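Local coordinates for transcriptional regulator Tm0710 (Thermotoga maritima, PDB 2A61), which probably binds DNA as a dimeric, MarR-family transcriptional regulator through a winged helix-turn-helix domain, at residues F36-P50 with A88-E102. Sequence-based numbering, arbitrary orientation.
Sequences FDILQKIYFEGPKRP and AYFLVITRKGEEVIE
I101, near the start of the long helix 95-119 that follows the wing strand, is a knob in a hollow on helix 33-45 of the winged helix-turn-helix domain of a MarR-family regulator, lined by F36, L39, Q40 and Y43. The case illustrates how one branched side chain can serve several neighbours. Its CG2 stands over the centre of the Y43 ring, 3.4 Å from the centroid and only 5° off the normal, a CH-pi contact, while CD1 turns to L39 CB. A chi1 of 177° swings the Y43 ring away from its own backbone N and lays this face against helix 95-119; its hydroxyl reaches E102 OE2 through a water. I93 CD1 fits at the edge of the same ring, 3.6 Å from L39 O, and I42 lodges CG2 against I93 and CD1 against L91 CB.

Beyond the helix the chain pairs briefly with the wing strand 88-93. K48 and L91 form an antiparallel hydrogen-bonded pair, with L91 N to K48 O at 2.8 Å. P47 CB wedges between F90 CB and V92 CG1. R49, salt-bridged to D82 of the adjoining strand, sets the face of its guanidinium over F90 CZ, the two planes 45° apart.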
# COMPACT_ATOMS: atom_id res chain seq x y z
N PHE A 36 4.79 10.71 -0.32
CA PHE A 36 4.11 10.29 0.89
C PHE A 36 4.65 8.96 1.46
O PHE A 36 4.77 8.80 2.67
CB PHE A 36 2.59 10.15 0.64
CG PHE A 36 1.82 9.72 1.84
CD1 PHE A 36 1.72 10.55 2.95
CD2 PHE A 36 1.18 8.49 1.87
CE1 PHE A 36 1.00 10.13 4.08
CE2 PHE A 36 0.47 8.08 2.99
CZ PHE A 36 0.40 8.92 4.08
N ASP A 37 4.96 8.03 0.56
CA ASP A 37 5.56 6.75 0.96
C ASP A 37 6.91 6.94 1.71
O ASP A 37 7.19 6.22 2.68
CB ASP A 37 5.79 5.86 -0.25
CG ASP A 37 4.50 5.25 -0.81
OD1 ASP A 37 3.50 5.01 -0.07
OD2 ASP A 37 4.51 5.01 -2.05
N ILE A 38 7.73 7.89 1.25
CA ILE A 38 8.93 8.30 2.01
C ILE A 38 8.57 8.87 3.37
O ILE A 38 9.16 8.49 4.39
CB ILE A 38 9.77 9.35 1.25
CG1 ILE A 38 10.35 8.73 -0.04
CG2 ILE A 38 10.79 9.98 2.17
CD1 ILE A 38 10.91 9.77 -0.96
N LEU A 39 7.60 9.78 3.40
CA LEU A 39 7.24 10.45 4.67
C LEU A 39 6.65 9.49 5.66
O LEU A 39 6.99 9.55 6.85
CB LEU A 39 6.24 11.57 4.47
CG LEU A 39 6.64 12.89 3.84
CD1 LEU A 39 5.37 13.77 3.66
CD2 LEU A 39 7.65 13.59 4.73
N GLN A 40 5.74 8.61 5.20
CA GLN A 40 5.11 7.65 6.12
C GLN A 40 6.05 6.57 6.64
O GLN A 40 5.92 6.17 7.78
CB GLN A 40 3.79 7.08 5.57
CG GLN A 40 3.90 6.07 4.51
CD GLN A 40 2.58 5.31 4.28
OE1 GLN A 40 2.38 4.72 3.22
NE2 GLN A 40 1.70 5.31 5.28
N LYS A 41 7.01 6.14 5.81
CA LYS A 41 8.07 5.24 6.25
C LYS A 41 8.92 5.82 7.37
O LYS A 41 9.18 5.13 8.37
CB LYS A 41 8.94 4.85 5.07
CG LYS A 41 10.07 3.90 5.40
CD LYS A 41 9.60 2.60 6.13
CE LYS A 41 8.59 1.75 5.34
NZ LYS A 41 8.05 0.51 6.07
N ILE A 42 9.32 7.08 7.23
CA ILE A 42 10.13 7.74 8.23
C ILE A 42 9.25 8.01 9.45
O ILE A 42 9.72 7.94 10.59
CB ILE A 42 10.80 9.06 7.69
CG1 ILE A 42 11.76 8.73 6.55
CG2 ILE A 42 11.51 9.83 8.82
CD1 ILE A 42 12.21 10.00 5.67
N TYR A 43 7.98 8.34 9.23
CA TYR A 43 7.08 8.61 10.33
C TYR A 43 6.97 7.39 11.26
O TYR A 43 6.96 7.53 12.47
CB TYR A 43 5.69 8.97 9.81
CG TYR A 43 4.64 9.21 10.89
CD1 TYR A 43 4.37 10.50 11.35
CD2 TYR A 43 3.89 8.13 11.42
CE1 TYR A 43 3.40 10.71 12.35
CE2 TYR A 43 2.92 8.33 12.40
CZ TYR A 43 2.67 9.63 12.83
OH TYR A 43 1.73 9.85 13.77
N PHE A 44 6.90 6.22 10.65
CA PHE A 44 6.69 5.00 11.42
C PHE A 44 7.98 4.35 11.90
O PHE A 44 8.00 3.79 13.02
CB PHE A 44 5.80 3.99 10.66
CG PHE A 44 4.35 4.39 10.60
CD1 PHE A 44 3.58 4.50 11.78
CD2 PHE A 44 3.73 4.62 9.36
CE1 PHE A 44 2.21 4.85 11.73
CE2 PHE A 44 2.38 5.01 9.29
CZ PHE A 44 1.63 5.15 10.46
N GLU A 45 9.04 4.39 11.09
CA GLU A 45 10.27 3.68 11.41
C GLU A 45 11.45 4.58 11.77
O GLU A 45 12.50 4.09 12.20
CB GLU A 45 10.66 2.76 10.27
CG GLU A 45 9.52 1.99 9.69
CD GLU A 45 9.98 0.85 8.84
OE1 GLU A 45 9.17 -0.07 8.61
OE2 GLU A 45 11.17 0.83 8.44
N GLY A 46 11.26 5.89 11.64
CA GLY A 46 12.34 6.82 11.94
C GLY A 46 13.31 7.05 10.79
O GLY A 46 13.02 6.71 9.65
N PRO A 47 14.48 7.62 11.11
CA PRO A 47 15.50 8.14 10.19
C PRO A 47 15.88 7.10 9.15
O PRO A 47 16.07 5.91 9.48
CB PRO A 47 16.70 8.44 11.09
CG PRO A 47 16.11 8.62 12.46
CD PRO A 47 14.85 7.81 12.53
N LYS A 48 15.97 7.53 7.90
CA LYS A 48 16.28 6.63 6.82
C LYS A 48 17.43 7.21 6.00
O LYS A 48 17.47 8.43 5.71
CB LYS A 48 15.06 6.38 5.92
CG LYS A 48 13.91 5.69 6.55
CD LYS A 48 14.31 4.22 6.90
CE LYS A 48 13.15 3.43 7.48
NZ LYS A 48 13.55 1.99 7.75
N ARG A 49 18.35 6.32 5.60
CA ARG A 49 19.43 6.73 4.67
C ARG A 49 18.82 6.84 3.27
O ARG A 49 17.81 6.18 2.99
CB ARG A 49 20.55 5.66 4.64
CG ARG A 49 21.08 5.27 6.05
CD ARG A 49 22.17 4.22 5.95
NE ARG A 49 22.79 3.93 7.26
CZ ARG A 49 23.85 4.59 7.75
NH1 ARG A 49 24.37 5.61 7.08
NH2 ARG A 49 24.37 4.26 8.93
N PRO A 50 19.44 7.65 2.39
CA PRO A 50 18.92 7.79 1.04
C PRO A 50 18.88 6.47 0.27
O PRO A 50 17.95 6.23 -0.44
CB PRO A 50 19.90 8.78 0.38
CG PRO A 50 20.51 9.50 1.48
CD PRO A 50 20.60 8.54 2.63
N ALA A 88 28.02 10.33 5.35
CA ALA A 88 26.67 9.81 5.24
C ALA A 88 25.70 10.67 6.04
O ALA A 88 26.12 11.40 6.92
CB ALA A 88 26.66 8.35 5.77
N TYR A 89 24.40 10.59 5.73
CA TYR A 89 23.38 11.35 6.46
C TYR A 89 22.05 10.58 6.49
O TYR A 89 21.86 9.63 5.74
CB TYR A 89 23.17 12.75 5.84
CG TYR A 89 22.60 12.75 4.45
CD1 TYR A 89 21.22 12.84 4.23
CD2 TYR A 89 23.44 12.67 3.33
CE1 TYR A 89 20.70 12.85 2.93
CE2 TYR A 89 22.94 12.69 2.06
CZ TYR A 89 21.57 12.78 1.85
OH TYR A 89 21.10 12.79 0.55
N PHE A 90 21.13 11.01 7.34
CA PHE A 90 19.80 10.41 7.45
C PHE A 90 18.79 11.49 7.15
O PHE A 90 19.02 12.66 7.46
CB PHE A 90 19.50 9.87 8.87
CG PHE A 90 20.32 8.64 9.26
CD1 PHE A 90 19.82 7.35 9.08
CD2 PHE A 90 21.58 8.80 9.85
CE1 PHE A 90 20.58 6.22 9.49
CE2 PHE A 90 22.33 7.68 10.24
CZ PHE A 90 21.82 6.41 10.06
N LEU A 91 17.67 11.08 6.53
CA LEU A 91 16.50 11.95 6.42
C LEU A 91 15.57 11.72 7.59
O LEU A 91 15.27 10.56 7.93
CB LEU A 91 15.78 11.73 5.06
CG LEU A 91 16.87 12.14 4.03
CD1 LEU A 91 17.02 11.21 2.84
CD2 LEU A 91 16.84 13.62 3.70
N VAL A 92 15.15 12.81 8.21
CA VAL A 92 14.26 12.74 9.36
C VAL A 92 13.02 13.62 9.11
O VAL A 92 13.07 14.54 8.33
CB VAL A 92 14.94 13.14 10.69
CG1 VAL A 92 16.03 12.08 11.09
CG2 VAL A 92 15.62 14.45 10.60
N ILE A 93 11.93 13.32 9.80
CA ILE A 93 10.68 14.03 9.54
C ILE A 93 10.60 15.25 10.45
O ILE A 93 11.14 15.26 11.56
CB ILE A 93 9.46 13.07 9.74
CG1 ILE A 93 8.16 13.60 9.11
CG2 ILE A 93 9.27 12.71 11.24
CD1 ILE A 93 7.06 12.52 8.88
N THR A 94 9.91 16.28 9.99
CA THR A 94 9.66 17.48 10.78
C THR A 94 8.23 17.41 11.37
O THR A 94 7.47 16.53 11.02
CB THR A 94 9.74 18.77 9.91
OG1 THR A 94 8.78 18.69 8.87
CG2 THR A 94 11.10 18.94 9.27
N ARG A 95 7.89 18.37 12.22
CA ARG A 95 6.55 18.51 12.72
C ARG A 95 5.54 18.65 11.60
O ARG A 95 4.45 18.05 11.65
CB ARG A 95 6.44 19.79 13.54
CG ARG A 95 5.74 19.65 14.86
CD ARG A 95 4.27 19.23 14.82
NE ARG A 95 4.15 17.82 15.17
CZ ARG A 95 3.01 17.15 15.35
NH1 ARG A 95 1.80 17.75 15.24
NH2 ARG A 95 3.08 15.85 15.63
N LYS A 96 5.89 19.49 10.62
CA LYS A 96 5.04 19.71 9.48
C LYS A 96 4.81 18.42 8.70
O LYS A 96 3.70 18.17 8.22
CB LYS A 96 5.65 20.76 8.58
CG LYS A 96 4.72 21.19 7.46
CD LYS A 96 5.38 22.29 6.64
CE LYS A 96 4.49 22.75 5.48
NZ LYS A 96 5.33 23.62 4.64
N GLY A 97 5.87 17.63 8.54
CA GLY A 97 5.77 16.29 7.92
C GLY A 97 4.84 15.38 8.71
O GLY A 97 4.04 14.66 8.12
N GLU A 98 4.92 15.43 10.05
CA GLU A 98 4.05 14.62 10.90
C GLU A 98 2.59 14.98 10.72
O GLU A 98 1.75 14.09 10.68
CB GLU A 98 4.42 14.75 12.38
CG GLU A 98 5.72 14.06 12.73
CD GLU A 98 6.03 14.12 14.23
OE1 GLU A 98 5.93 15.21 14.82
OE2 GLU A 98 6.36 13.07 14.79
N GLU A 99 2.31 16.27 10.61
CA GLU A 99 0.93 16.75 10.48
C GLU A 99 0.26 16.16 9.24
O GLU A 99 -0.92 15.97 9.22
CB GLU A 99 0.87 18.30 10.42
CG GLU A 99 1.12 18.95 11.77
CD GLU A 99 1.53 20.42 11.70
OE1 GLU A 99 1.68 20.99 10.58
OE2 GLU A 99 1.70 21.02 12.79
N VAL A 100 1.04 15.93 8.20
CA VAL A 100 0.53 15.36 6.96
C VAL A 100 0.03 13.92 7.30
O VAL A 100 -1.13 13.61 7.05
CB VAL A 100 1.62 15.27 5.87
CG1 VAL A 100 1.06 14.53 4.62
CG2 VAL A 100 2.17 16.66 5.49
N ILE A 101 0.89 13.07 7.90
CA ILE A 101 0.48 11.72 8.28
C ILE A 101 -0.74 11.75 9.21
O ILE A 101 -1.70 10.99 9.02
CB ILE A 101 1.67 10.89 8.90
CG1 ILE A 101 2.58 10.36 7.78
CG2 ILE A 101 1.18 9.64 9.60
CD1 ILE A 101 3.52 11.36 7.26
N GLU A 102 -0.72 12.67 10.19
CA GLU A 102 -1.85 12.82 11.13
C GLU A 102 -3.17 13.18 10.44
O GLU A 102 -4.23 12.73 10.85
CB GLU A 102 -1.51 13.90 12.16
CG GLU A 102 -0.39 13.47 13.12
CD GLU A 102 0.08 14.55 14.09
OE1 GLU A 102 -0.31 15.76 13.98
OE2 GLU A 102 0.86 14.16 14.97
O HOH W 1 7.25 9.93 13.98
O HOH W 2 2.02 11.94 15.27
O HOH W 3 23.30 7.36 4.86